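Local coordinates for Glyco_hydro_cc domain-containing protein (Pseudomonas viridiflava, PDB 6UAV) that probably hydrolyses internal beta-1,3-glucosidic bonds, as a subgroup II endo-beta-1,3-glucanase of glycoside hydrolase family 128, at residues 19-24 against 244-249; 29-34 against 224-229; 54-59 against 64-69; 101-106 against 141-146. All coordinates share one frame; numbering follows the deposited sequence.

How the contacts relate
The four contacts follow one another round a (beta/alpha)8 barrel. Contact 1 packs the first helix on the loop that leads into the last. Contact 2 lies about 15 Å away between centres, at the C-terminal ends of the second and eighth strands. In TIM-barrel glycosidases this end holds the active site. Contact 3 packs the third strand under its helix, about 16 Å from contact 2 between centres. The two meet where Ser32 O lies 2.9 Å from Met55 N, a probable hydrogen bond. Contact 4 joins the next two helices, about 17 Å from contact 3 between centres, and touches it through Ala59 and Leu101. Contacts 1 and 4 are about 40 Å apart between centres, on opposite sides of the chain's centre.

Contact 1: residues 19-24 against 244-249; sequences SALSTG and GRLTEL
Ala20 faces Gly244 and Leu246 where the first helix of the (beta/alpha)8 barrel meets the loop leading into the last. Helix 15-22 follows the first strand, 6-9. The 244-249 segment is mostly loop and leads into helix 248-255, the last of the barrel. The contact therefore joins the two ends of the fold on its outer layer.

Along the first segment, Ala20 comes first and carries much of the contact. Its CB points at the loop and lies 3.6 Å from Gly244 O. The same methyl is 4.1 Å from Leu246 CG. The backbone of Ala20 also takes part, because Leu246 CD1 rests 3.7 Å from Ala20 O. This is van der Waals packing against a carbonyl, not a polar bond. One residue on, Leu21 adds one methyl. Its CG is anti to its own carbonyl carbon (chi1 -70°), and from there the branch reaches the loop although the CB does not aim at it.

Gly244 has a positive phi of 73°, which glycine tolerates easily. Its N is hydrogen-bonded to Asp17 OD1, so helix 15-22 also holds the loop by a polar bond. Further on, Thr247 is the N-cap of helix 248-255. Its OG1 bonds Gly250 N and also Ser238 O. Leu246 thus sits just before a capped helix start, and it touches Gln251 and Leu254 of that helix as well. Leu21 and Leu246 meet at a slant, methyl to methyl, with Leu21 CD2 and Leu246 CD2 4.2 Å apart.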
loop_
_atom_site.group_PDB
_atom_site.type_symbol
_atom_site.label_atom_id
_atom_site.label_comp_id
_atom_site.label_asym_id
_atom_site.label_seq_id
_atom_site.Cartn_x
_atom_site.Cartn_y
_atom_site.Cartn_z
ATOM N N SER A 19 -17.500 -7.902 -7.126
ATOM C CA SER A 19 -18.801 -7.280 -7.473
ATOM C C SER A 19 -19.102 -6.220 -6.409
ATOM O O SER A 19 -19.432 -5.043 -6.763
ATOM C CB SER A 19 -19.920 -8.290 -7.545
ATOM O OG SER A 19 -19.835 -9.124 -8.702
ATOM N N ALA A 20 -18.927 -6.592 -5.137
ATOM C CA ALA A 20 -19.296 -5.735 -3.980
ATOM C C ALA A 20 -18.379 -4.492 -3.972
ATOM O O ALA A 20 -18.886 -3.339 -3.830
ATOM C CB ALA A 20 -19.184 -6.581 -2.719
ATOM N N LEU A 21 -17.077 -4.709 -4.154
ATOM C CA LEU A 21 -16.053 -3.635 -3.997
ATOM C C LEU A 21 -16.044 -2.722 -5.216
ATOM O O LEU A 21 -15.688 -1.577 -5.057
ATOM C CB LEU A 21 -14.669 -4.227 -3.801
ATOM C CG LEU A 21 -14.462 -4.929 -2.463
ATOM C CD1 LEU A 21 -13.209 -5.738 -2.529
ATOM C CD2 LEU A 21 -14.477 -3.957 -1.284
ATOM N N SER A 22 -16.397 -3.197 -6.391
ATOM C CA SER A 22 -15.934 -2.515 -7.620
ATOM C C SER A 22 -16.757 -1.278 -7.923
ATOM O O SER A 22 -16.297 -0.489 -8.737
ATOM C CB SER A 22 -15.945 -3.482 -8.769
ATOM O OG SER A 22 -17.264 -3.834 -9.042
ATOM N N THR A 23 -17.865 -1.053 -7.223
ATOM C CA THR A 23 -18.652 0.201 -7.386
ATOM C C THR A 23 -17.841 1.424 -6.959
ATOM O O THR A 23 -18.046 2.488 -7.553
ATOM C CB THR A 23 -19.994 0.118 -6.664
ATOM O OG1 THR A 23 -19.668 0.001 -5.280
ATOM C CG2 THR A 23 -20.810 -1.033 -7.222
ATOM N N GLY A 24 -16.976 1.297 -5.974
ATOM C CA GLY A 24 -16.151 2.430 -5.486
ATOM C C GLY A 24 -14.637 2.179 -5.476
ATOM O O GLY A 24 -13.910 3.125 -5.180
ATOM N N GLY A 244 -19.009 -11.803 -0.784
ATOM C CA GLY A 244 -19.736 -10.882 -1.675
ATOM C C GLY A 244 -20.618 -9.865 -0.938
ATOM O O GLY A 244 -21.425 -9.200 -1.631
ATOM N N ARG A 245 -20.447 -9.685 0.372
ATOM C CA ARG A 245 -21.270 -8.709 1.124
ATOM C C ARG A 245 -20.410 -7.649 1.821
ATOM O O ARG A 245 -19.537 -8.031 2.605
ATOM C CB ARG A 245 -22.130 -9.383 2.197
ATOM C CG ARG A 245 -23.192 -8.422 2.718
ATOM C CD ARG A 245 -24.555 -9.004 3.117
ATOM N NE ARG A 245 -25.325 -9.513 1.977
ATOM C CZ ARG A 245 -26.023 -10.658 1.966
ATOM N NH1 ARG A 245 -26.072 -11.448 3.035
ATOM N NH2 ARG A 245 -26.649 -11.031 0.863
ATOM N N LEU A 246 -20.698 -6.372 1.570
ATOM C CA LEU A 246 -20.084 -5.238 2.320
ATOM C C LEU A 246 -20.590 -5.208 3.765
ATOM O O LEU A 246 -21.766 -5.560 4.026
ATOM C CB LEU A 246 -20.393 -3.914 1.635
ATOM C CG LEU A 246 -19.841 -3.827 0.207
ATOM C CD1 LEU A 246 -20.469 -2.686 -0.550
ATOM C CD2 LEU A 246 -18.343 -3.716 0.215
ATOM N N THR A 247 -19.725 -4.770 4.660
ATOM C CA THR A 247 -20.132 -4.251 5.972
ATOM C C THR A 247 -20.660 -2.827 5.803
ATOM O O THR A 247 -20.575 -2.226 4.717
ATOM C CB THR A 247 -18.961 -4.226 6.950
ATOM O OG1 THR A 247 -17.960 -3.356 6.403
ATOM C CG2 THR A 247 -18.388 -5.601 7.215
ATOM N N GLU A 248 -21.245 -2.299 6.854
ATOM C CA GLU A 248 -21.581 -0.865 6.868
ATOM C C GLU A 248 -20.332 -0.041 6.512
ATOM O O GLU A 248 -20.435 0.878 5.698
ATOM C CB GLU A 248 -22.174 -0.500 8.215
ATOM C CG GLU A 248 -22.508 0.947 8.298
ATOM C CD GLU A 248 -23.270 1.269 9.569
ATOM O OE1 GLU A 248 -23.845 0.342 10.142
ATOM O OE2 GLU A 248 -23.131 2.407 10.029
ATOM N N LEU A 249 -19.198 -0.349 7.113
ATOM C CA LEU A 249 -17.951 0.406 6.844
ATOM C C LEU A 249 -17.637 0.323 5.349
ATOM O O LEU A 249 -17.218 1.340 4.771
ATOM C CB LEU A 249 -16.775 -0.117 7.673
ATOM C CG LEU A 249 -15.527 0.752 7.531
ATOM C CD1 LEU A 249 -15.673 2.032 8.334
ATOM C CD2 LEU A 249 -14.290 -0.029 7.938
#

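Contact 2: residues 29-34 against 224-229; sequences YNWSPK and AWFTGR
At the C-terminal mouth of the (beta/alpha)8 barrel, Trp31 and Phe226 meet above the pair Tyr29 and Ala224. Tyr29 ends the second strand, 27-29. Ala224 lies near the end of the eighth, 220-225. The first strand, 6-9, runs between them, so the contact bridges across one strand.

The benzene part of the Trp31 indole does the touching. Trp31 CH2 is 3.7 Å from Phe226 CE2, and Trp31 CZ2 is 3.8 Å from the same atom. Phe226 offers its ring edge, close to its own plane. The two side chains cross at about a right angle. Phe226 CG is anti to its backbone N (chi1 -168°), which swings the ring over to the tryptophan. Over the centre of one Phe226 face sits Thr227 CB, 3.5 Å above the plane. The peptide bond between these two residues is cis, a feature that recalls clan GH-A glycosidases, where a non-proline cis peptide often follows the eighth strand.

Deeper in, Tyr29 CE1 is 4.0 Å from Ala224 CB, which lies at the edge of the phenol ring. Tyr29 CE2 lies over the rim of one face of the Trp31 ring.

Beyond Trp31 the loop is tied by side-chain bonds. Ser32 OG bonds Asn30 OD1, and Asn30 ND2 bonds Lys34 O and Asp11 OD1.

The bond of Trp31 NE1 to Glu184 OE2 limits the turn of the indole, while that of Tyr29 OH to Thr183 O ties down the phenol's end. The touching surfaces are apolar, so shape rather than polar bonding probably governs how they meet.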
loop_
_atom_site.group_PDB
_atom_site.type_symbol
_atom_site.label_atom_id
_atom_site.label_comp_id
_atom_site.label_asym_id
_atom_site.label_seq_id
_atom_site.Cartn_x
_atom_site.Cartn_y
_atom_site.Cartn_z
ATOM N N TYR A 29 -4.198 -4.841 -3.803
ATOM C CA TYR A 29 -2.935 -5.581 -3.867
ATOM C C TYR A 29 -2.979 -6.550 -2.713
ATOM O O TYR A 29 -3.855 -6.396 -1.866
ATOM C CB TYR A 29 -1.736 -4.620 -3.837
ATOM C CG TYR A 29 -1.431 -4.097 -2.461
ATOM C CD1 TYR A 29 -2.215 -3.111 -1.861
ATOM C CD2 TYR A 29 -0.358 -4.593 -1.763
ATOM C CE1 TYR A 29 -1.909 -2.630 -0.601
ATOM C CE2 TYR A 29 -0.052 -4.131 -0.511
ATOM C CZ TYR A 29 -0.842 -3.152 0.088
ATOM O OH TYR A 29 -0.521 -2.681 1.323
ATOM N N ASN A 30 -2.071 -7.501 -2.716
ATOM C CA ASN A 30 -2.123 -8.634 -1.762
ATOM C C ASN A 30 -0.735 -8.939 -1.222
ATOM O O ASN A 30 -0.562 -10.050 -0.746
ATOM C CB ASN A 30 -2.754 -9.881 -2.384
ATOM C CG ASN A 30 -1.886 -10.483 -3.469
ATOM O OD1 ASN A 30 -0.826 -9.916 -3.788
ATOM N ND2 ASN A 30 -2.310 -11.630 -3.981
ATOM N N TRP A 31 0.154 -7.961 -1.187
ATOM C CA TRP A 31 1.522 -8.108 -0.644
ATOM C C TRP A 31 2.329 -9.153 -1.437
ATOM O O TRP A 31 3.321 -9.608 -0.931
ATOM C CB TRP A 31 1.522 -8.438 0.849
ATOM C CG TRP A 31 0.838 -7.381 1.646
ATOM C CD1 TRP A 31 1.386 -6.244 2.157
ATOM C CD2 TRP A 31 -0.539 -7.376 2.082
ATOM N NE1 TRP A 31 0.459 -5.521 2.848
ATOM C CE2 TRP A 31 -0.741 -6.173 2.809
ATOM C CE3 TRP A 31 -1.602 -8.269 1.928
ATOM C CZ2 TRP A 31 -1.989 -5.863 3.395
ATOM C CZ3 TRP A 31 -2.815 -7.977 2.527
ATOM C CH2 TRP A 31 -2.995 -6.781 3.209
ATOM N N SER A 32 1.920 -9.516 -2.646
ATOM C CA SER A 32 2.569 -10.640 -3.367
ATOM C C SER A 32 2.649 -10.301 -4.830
ATOM O O SER A 32 2.023 -9.334 -5.297
ATOM C CB SER A 32 1.824 -11.936 -3.144
ATOM O OG SER A 32 0.890 -12.068 -4.156
ATOM N N PRO A 33 3.471 -11.040 -5.608
ATOM C CA PRO A 33 3.634 -10.641 -7.006
ATOM C C PRO A 33 2.472 -10.950 -7.957
ATOM O O PRO A 33 2.476 -10.479 -9.090
ATOM C CB PRO A 33 4.851 -11.449 -7.444
ATOM C CG PRO A 33 5.470 -12.003 -6.211
ATOM C CD PRO A 33 4.360 -12.125 -5.174
ATOM N N LYS A 34 1.488 -11.753 -7.537
ATOM C CA LYS A 34 0.329 -12.126 -8.395
ATOM C C LYS A 34 -0.937 -12.166 -7.569
ATOM O O LYS A 34 -0.888 -12.430 -6.353
ATOM C CB LYS A 34 0.579 -13.493 -9.000
ATOM C CG LYS A 34 1.549 -13.473 -10.173
ATOM C CD LYS A 34 2.054 -14.812 -10.505
ATOM C CE LYS A 34 3.077 -14.810 -11.643
ATOM N NZ LYS A 34 3.991 -15.955 -11.467
ATOM N N ALA A 224 -4.917 2.603 0.096
ATOM C CA ALA A 224 -5.579 1.325 0.282
ATOM C C ALA A 224 -5.912 1.128 1.743
ATOM O O ALA A 224 -5.016 1.128 2.599
ATOM C CB ALA A 224 -4.685 0.242 -0.209
ATOM N N TRP A 225 -7.199 0.914 1.963
ATOM C CA TRP A 225 -7.721 0.656 3.318
ATOM C C TRP A 225 -7.319 -0.741 3.784
ATOM O O TRP A 225 -7.478 -1.745 3.017
ATOM C CB TRP A 225 -9.242 0.865 3.354
ATOM C CG TRP A 225 -9.841 0.687 4.712
ATOM C CD1 TRP A 225 -10.336 -0.450 5.276
ATOM C CD2 TRP A 225 -9.928 1.703 5.715
ATOM N NE1 TRP A 225 -10.760 -0.209 6.557
ATOM C CE2 TRP A 225 -10.540 1.125 6.845
ATOM C CE3 TRP A 225 -9.611 3.059 5.724
ATOM C CZ2 TRP A 225 -10.716 1.840 8.029
ATOM C CZ3 TRP A 225 -9.874 3.789 6.865
ATOM C CH2 TRP A 225 -10.394 3.180 8.005
ATOM N N PHE A 226 -6.982 -0.849 5.059
ATOM C CA PHE A 226 -6.754 -2.148 5.728
ATOM C C PHE A 226 -7.989 -2.442 6.593
ATOM O O PHE A 226 -8.193 -1.728 7.571
ATOM C CB PHE A 226 -5.474 -2.129 6.555
ATOM C CG PHE A 226 -5.091 -3.500 7.005
ATOM C CD1 PHE A 226 -5.654 -4.010 8.149
ATOM C CD2 PHE A 226 -4.316 -4.336 6.219
ATOM C CE1 PHE A 226 -5.384 -5.292 8.563
ATOM C CE2 PHE A 226 -4.021 -5.622 6.623
ATOM C CZ PHE A 226 -4.550 -6.078 7.807
ATOM N N THR A 227 -8.833 -3.433 6.242
ATOM C CA THR A 227 -8.668 -4.421 5.172
ATOM C C THR A 227 -10.025 -5.009 4.762
ATOM O O THR A 227 -11.084 -4.505 5.198
ATOM C CB THR A 227 -7.763 -5.576 5.630
ATOM O OG1 THR A 227 -7.483 -6.532 4.596
ATOM C CG2 THR A 227 -8.352 -6.303 6.827
ATOM N N GLY A 228 -10.024 -6.038 3.912
ATOM C CA GLY A 228 -11.295 -6.663 3.483
ATOM C C GLY A 228 -12.013 -7.291 4.677
ATOM O O GLY A 228 -13.126 -6.931 5.013
ATOM N N ARG A 229 -11.373 -8.236 5.317
ATOM C CA ARG A 229 -11.885 -8.909 6.511
ATOM C C ARG A 229 -10.767 -9.198 7.468
ATOM O O ARG A 229 -9.674 -9.596 7.011
ATOM C CB ARG A 229 -12.417 -10.315 6.179
ATOM C CG ARG A 229 -13.479 -10.339 5.115
ATOM C CD ARG A 229 -13.881 -11.782 4.858
ATOM N NE ARG A 229 -15.021 -11.653 3.999
ATOM C CZ ARG A 229 -14.981 -11.579 2.683
ATOM N NH1 ARG A 229 -16.117 -11.407 2.026
ATOM N NH2 ARG A 229 -13.828 -11.643 2.038
#

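Contact 3: residues 54-59 against 64-69; sequences PMVWNA and GQLKLY
Val56 CG2 and Leu66 CD2 are 3.6 Å apart, the closest approach between residues 54-59 and 64-69. One methyl of each side chain does the touching. A second pair lies beside it. Pro54 CG comes to the edge of the Tyr69 ring, near its plane, with Tyr69 CE2 4.3 Å away. All four residues are buried, and the contact is purely apolar.

Alternate strand residues, Pro54 and Val56, meet helix residues three apart. These are Leu66 and Tyr69, which both point at the strand. Each has CG anti to its backbone N; in Leu66 chi1 is 176°, which carries the isobutyl group off the helix to the valine. The helix is regular here: Tyr69 N bonds Gln65 O at 3.0 Å.

A second layer holds these groups. Leu79 of strand 78-81 touches both Pro54 and Leu66. The ring of Tyr69 also meets that of His73, just past the end of the helix, and packs on Pro35. Pro33 O lies close to Tyr69 CE2, so the loop after the second strand closes in beside the ring. The Val56 CG1 methyl turns another way, to Leu105 CD2.

The backbone of Val56 is bonded to Leu80 of strand 78-81 and Ile82 just after it. Strand 51-56, helix 63-72 and strand 78-81 form one beta-alpha-beta crossover of the barrel. Helix 63-72 lies over the strands, and helix 95-112 packs next to it through Lys67 and Ile108.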
loop_
_atom_site.group_PDB
_atom_site.type_symbol
_atom_site.label_atom_id
_atom_site.label_comp_id
_atom_site.label_asym_id
_atom_site.label_seq_id
_atom_site.Cartn_x
_atom_site.Cartn_y
_atom_site.Cartn_z
ATOM N N PRO A 54 1.048 -5.616 -8.366
ATOM C CA PRO A 54 1.912 -6.614 -7.752
ATOM C C PRO A 54 2.865 -5.980 -6.733
ATOM O O PRO A 54 3.210 -4.816 -6.860
ATOM C CB PRO A 54 2.792 -7.157 -8.851
ATOM C CG PRO A 54 2.526 -6.313 -10.034
ATOM C CD PRO A 54 1.358 -5.371 -9.778
ATOM N N MET A 55 3.420 -6.821 -5.846
ATOM C CA MET A 55 4.357 -6.343 -4.833
ATOM C C MET A 55 5.494 -7.342 -4.622
ATOM O O MET A 55 5.275 -8.541 -4.600
ATOM C CB MET A 55 3.666 -6.144 -3.491
ATOM C CG MET A 55 4.639 -5.677 -2.404
ATOM S SD MET A 55 3.780 -5.014 -0.963
ATOM C CE MET A 55 5.035 -3.878 -0.394
ATOM N N VAL A 56 6.694 -6.779 -4.544
ATOM C CA VAL A 56 7.913 -7.483 -4.089
ATOM C C VAL A 56 8.014 -7.213 -2.617
ATOM O O VAL A 56 8.286 -6.041 -2.228
ATOM C CB VAL A 56 9.147 -6.966 -4.855
ATOM C CG1 VAL A 56 10.401 -7.600 -4.299
ATOM C CG2 VAL A 56 9.010 -7.261 -6.319
ATOM N N TRP A 57 7.817 -8.227 -1.817
ATOM C CA TRP A 57 7.688 -8.039 -0.357
ATOM C C TRP A 57 9.054 -7.768 0.263
ATOM O O TRP A 57 9.161 -6.823 1.098
ATOM C CB TRP A 57 6.973 -9.243 0.261
ATOM C CG TRP A 57 6.370 -8.964 1.614
ATOM C CD1 TRP A 57 5.166 -8.414 1.941
ATOM C CD2 TRP A 57 6.940 -9.429 2.833
ATOM N NE1 TRP A 57 4.980 -8.430 3.294
ATOM C CE2 TRP A 57 6.051 -9.084 3.863
ATOM C CE3 TRP A 57 8.132 -10.113 3.128
ATOM C CZ2 TRP A 57 6.354 -9.316 5.194
ATOM C CZ3 TRP A 57 8.392 -10.394 4.450
ATOM C CH2 TRP A 57 7.497 -10.036 5.468
ATOM N N ASN A 58 10.065 -8.565 -0.083
ATOM C CA ASN A 58 11.427 -8.415 0.475
ATOM C C ASN A 58 12.405 -8.893 -0.603
ATOM O O ASN A 58 12.004 -8.908 -1.796
ATOM C CB ASN A 58 11.558 -9.084 1.849
ATOM C CG ASN A 58 11.493 -10.586 1.774
ATOM O OD1 ASN A 58 11.303 -11.112 0.691
ATOM N ND2 ASN A 58 11.584 -11.274 2.903
ATOM N N ALA A 59 13.657 -9.202 -0.255
ATOM C CA ALA A 59 14.668 -9.589 -1.274
ATOM C C ALA A 59 14.441 -11.030 -1.763
ATOM O O ALA A 59 15.188 -11.484 -2.646
ATOM C CB ALA A 59 16.052 -9.410 -0.737
ATOM N N GLY A 64 12.875 -13.422 -12.624
ATOM C CA GLY A 64 12.438 -13.934 -13.934
ATOM C C GLY A 64 10.932 -14.087 -13.998
ATOM O O GLY A 64 10.277 -13.578 -14.939
ATOM N N GLN A 65 10.332 -14.721 -12.999
ATOM C CA GLN A 65 8.877 -14.978 -12.937
ATOM C C GLN A 65 8.102 -13.658 -12.876
ATOM O O GLN A 65 7.048 -13.508 -13.587
ATOM C CB GLN A 65 8.650 -15.843 -11.695
ATOM C CG GLN A 65 7.213 -15.983 -11.252
ATOM C CD GLN A 65 7.011 -17.057 -10.194
ATOM O OE1 GLN A 65 6.058 -17.838 -10.268
ATOM N NE2 GLN A 65 7.895 -17.109 -9.194
ATOM N N LEU A 66 8.625 -12.696 -12.088
ATOM C CA LEU A 66 7.966 -11.380 -12.047
ATOM C C LEU A 66 8.069 -10.666 -13.382
ATOM O O LEU A 66 7.055 -10.109 -13.824
ATOM C CB LEU A 66 8.522 -10.523 -10.923
ATOM C CG LEU A 66 7.978 -9.118 -10.839
ATOM C CD1 LEU A 66 6.484 -9.100 -10.733
ATOM C CD2 LEU A 66 8.668 -8.361 -9.734
ATOM N N LYS A 67 9.248 -10.681 -14.000
ATOM C CA LYS A 67 9.413 -9.991 -15.296
ATOM C C LYS A 67 8.462 -10.577 -16.321
ATOM O O LYS A 67 7.833 -9.827 -17.084
ATOM C CB LYS A 67 10.857 -10.126 -15.786
ATOM C CG LYS A 67 11.822 -9.227 -15.047
ATOM C CD LYS A 67 13.248 -9.657 -15.330
ATOM C CE LYS A 67 14.225 -8.906 -14.456
ATOM N NZ LYS A 67 15.622 -9.174 -14.867
ATOM N N LEU A 68 8.386 -11.893 -16.354
ATOM C CA LEU A 68 7.561 -12.629 -17.333
ATOM C C LEU A 68 6.106 -12.154 -17.143
ATOM O O LEU A 68 5.403 -11.846 -18.138
ATOM C CB LEU A 68 7.776 -14.124 -17.042
ATOM C CG LEU A 68 7.215 -15.124 -18.038
ATOM C CD1 LEU A 68 7.867 -14.985 -19.404
ATOM C CD2 LEU A 68 7.432 -16.550 -17.504
ATOM N N TYR A 69 5.632 -12.111 -15.893
ATOM C CA TYR A 69 4.253 -11.664 -15.580
ATOM C C TYR A 69 4.047 -10.202 -15.997
ATOM O O TYR A 69 3.078 -9.879 -16.732
ATOM C CB TYR A 69 3.943 -11.890 -14.102
ATOM C CG TYR A 69 2.615 -11.346 -13.633
ATOM C CD1 TYR A 69 1.419 -11.946 -13.983
ATOM C CD2 TYR A 69 2.548 -10.247 -12.805
ATOM C CE1 TYR A 69 0.192 -11.439 -13.583
ATOM C CE2 TYR A 69 1.336 -9.741 -12.373
ATOM C CZ TYR A 69 0.148 -10.335 -12.747
ATOM O OH TYR A 69 -1.062 -9.881 -12.332
#

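Contact 4: residues 101-106 against 141-146; sequences LWPRLE and AAYASA
Tyr143 OH is gripped by two groups. It donates to Glu106 OE1 at 2.6 Å, a short bond, and it is also hydrogen-bonded to Arg150 NH2. The carboxylate uses the syn lone pair of OE1, on the side of its other oxygen. That oxygen, OE2, is bonded to Gln153 N. Together these bonds fix the rotation of the carboxylate, and the nearby arginine would tend to polarise the phenol hydroxyl.

The Glu106 chain is extended beyond CG and meets the tyrosine from the opposite direction. Tyr143 CG is anti to its backbone N (chi1 -175°), which sends the ring out from its helix toward helix 95-112.

Trp102 and Pro103 pack on this ring. Trp102 CB is 3.8 Å from Tyr143 CD2. The indole turns its edge to the Tyr143 face in an offset edge-to-face pair, with the centroids of the Trp102 five-membered ring and the Tyr143 ring 5.6 Å apart and planes at 84°. Trp102 NE1 bonds Gln153 O, so one residue holds both the indole and Glu106. Pro103 CG lies 4.1 Å from Tyr143 CE2. His147 stacks on Tyr143, and a sulfate ion, probably from the crystallisation liquor, lies about 5 Å from the tyrosine side chain.

The two short helical segments cross at -77°, with axes 11.5 Å apart. They belong to helices 95-112 and 132-146, consecutive outer helices on either side of strand 115-121 in the sequence of a TIM barrel.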
loop_
_atom_site.group_PDB
_atom_site.type_symbol
_atom_site.label_atom_id
_atom_site.label_comp_id
_atom_site.label_asym_id
_atom_site.label_seq_id
_atom_site.Cartn_x
_atom_site.Cartn_y
_atom_site.Cartn_z
ATOM N N LEU A 101 19.421 -4.839 -2.857
ATOM C CA LEU A 101 18.294 -5.306 -3.713
ATOM C C LEU A 101 18.034 -4.300 -4.833
ATOM O O LEU A 101 17.556 -4.683 -5.892
ATOM C CB LEU A 101 17.053 -5.532 -2.843
ATOM C CG LEU A 101 15.785 -5.967 -3.572
ATOM C CD1 LEU A 101 15.981 -7.304 -4.248
ATOM C CD2 LEU A 101 14.599 -6.013 -2.640
ATOM N N TRP A 102 18.208 -3.023 -4.563
ATOM C CA TRP A 102 17.535 -1.979 -5.373
ATOM C C TRP A 102 17.863 -2.094 -6.846
ATOM O O TRP A 102 16.965 -1.918 -7.686
ATOM C CB TRP A 102 17.823 -0.569 -4.804
ATOM C CG TRP A 102 16.695 0.373 -5.100
ATOM C CD1 TRP A 102 16.598 1.351 -6.065
ATOM C CD2 TRP A 102 15.422 0.335 -4.454
ATOM N NE1 TRP A 102 15.361 1.928 -6.007
ATOM C CE2 TRP A 102 14.613 1.324 -5.057
ATOM C CE3 TRP A 102 14.872 -0.440 -3.433
ATOM C CZ2 TRP A 102 13.303 1.584 -4.647
ATOM C CZ3 TRP A 102 13.589 -0.140 -2.999
ATOM C CH2 TRP A 102 12.832 0.855 -3.595
ATOM N N PRO A 103 19.130 -2.334 -7.258
ATOM C CA PRO A 103 19.447 -2.403 -8.701
ATOM C C PRO A 103 18.608 -3.469 -9.439
ATOM O O PRO A 103 18.303 -3.274 -10.623
ATOM C CB PRO A 103 20.956 -2.690 -8.742
ATOM C CG PRO A 103 21.465 -2.066 -7.403
ATOM C CD PRO A 103 20.357 -2.434 -6.433
ATOM N N ARG A 104 18.321 -4.588 -8.791
ATOM C CA ARG A 104 17.402 -5.647 -9.337
ATOM C C ARG A 104 16.009 -5.059 -9.632
ATOM O O ARG A 104 15.425 -5.385 -10.687
ATOM C CB ARG A 104 17.359 -6.835 -8.368
ATOM C CG ARG A 104 18.635 -7.668 -8.414
ATOM C CD ARG A 104 18.656 -8.681 -7.287
ATOM N NE ARG A 104 17.595 -9.671 -7.287
ATOM C CZ ARG A 104 17.372 -10.482 -6.263
ATOM N NH1 ARG A 104 18.207 -10.421 -5.230
ATOM N NH2 ARG A 104 16.402 -11.394 -6.302
ATOM N N LEU A 105 15.486 -4.208 -8.744
ATOM C CA LEU A 105 14.190 -3.512 -8.932
ATOM C C LEU A 105 14.317 -2.494 -10.043
ATOM O O LEU A 105 13.383 -2.377 -10.859
ATOM C CB LEU A 105 13.734 -2.896 -7.610
ATOM C CG LEU A 105 13.682 -3.888 -6.448
ATOM C CD1 LEU A 105 13.246 -3.157 -5.239
ATOM C CD2 LEU A 105 12.735 -5.072 -6.718
ATOM N N GLU A 106 15.406 -1.718 -10.067
ATOM C CA GLU A 106 15.621 -0.751 -11.155
ATOM C C GLU A 106 15.690 -1.495 -12.485
ATOM O O GLU A 106 15.272 -0.922 -13.550
ATOM C CB GLU A 106 16.908 0.041 -10.863
ATOM C CG GLU A 106 16.766 0.955 -9.694
ATOM C CD GLU A 106 18.034 1.658 -9.268
ATOM O OE1 GLU A 106 19.097 1.072 -9.470
ATOM O OE2 GLU A 106 17.932 2.803 -8.705
ATOM N N ALA A 141 21.794 6.964 1.445
ATOM C CA ALA A 141 23.260 7.096 1.583
ATOM C C ALA A 141 23.944 5.787 1.139
ATOM O O ALA A 141 25.022 5.872 0.554
ATOM C CB ALA A 141 23.569 7.465 3.010
ATOM N N ALA A 142 23.329 4.629 1.434
ATOM C CA ALA A 142 23.901 3.310 1.088
ATOM C C ALA A 142 23.865 3.165 -0.429
ATOM O O ALA A 142 24.859 2.771 -1.060
ATOM C CB ALA A 142 23.153 2.206 1.748
ATOM N N TYR A 143 22.719 3.440 -1.029
ATOM C CA TYR A 143 22.581 3.315 -2.496
ATOM C C TYR A 143 23.569 4.276 -3.163
ATOM O O TYR A 143 24.339 3.884 -4.071
ATOM C CB TYR A 143 21.145 3.558 -2.946
ATOM C CG TYR A 143 21.046 3.289 -4.422
ATOM C CD1 TYR A 143 21.424 4.237 -5.332
ATOM C CD2 TYR A 143 20.634 2.056 -4.925
ATOM C CE1 TYR A 143 21.360 4.012 -6.697
ATOM C CE2 TYR A 143 20.597 1.795 -6.282
ATOM C CZ TYR A 143 20.929 2.786 -7.182
ATOM O OH TYR A 143 20.967 2.580 -8.533
ATOM N N ALA A 144 23.609 5.568 -2.764
ATOM C CA ALA A 144 24.458 6.572 -3.421
ATOM C C ALA A 144 25.927 6.152 -3.296
ATOM O O ALA A 144 26.662 6.303 -4.242
ATOM C CB ALA A 144 24.224 7.946 -2.851
ATOM N N SER A 145 26.346 5.611 -2.155
ATOM C CA SER A 145 27.707 5.086 -1.953
ATOM C C SER A 145 28.077 4.044 -3.031
ATOM O O SER A 145 29.229 4.071 -3.573
ATOM C CB SER A 145 27.828 4.502 -0.566
ATOM O OG SER A 145 29.146 4.008 -0.383
ATOM N N ALA A 146 27.156 3.121 -3.287
ATOM C CA ALA A 146 27.401 2.009 -4.236
ATOM C C ALA A 146 27.287 2.446 -5.703
ATOM O O ALA A 146 27.649 1.590 -6.573
ATOM C CB ALA A 146 26.470 0.870 -3.897
#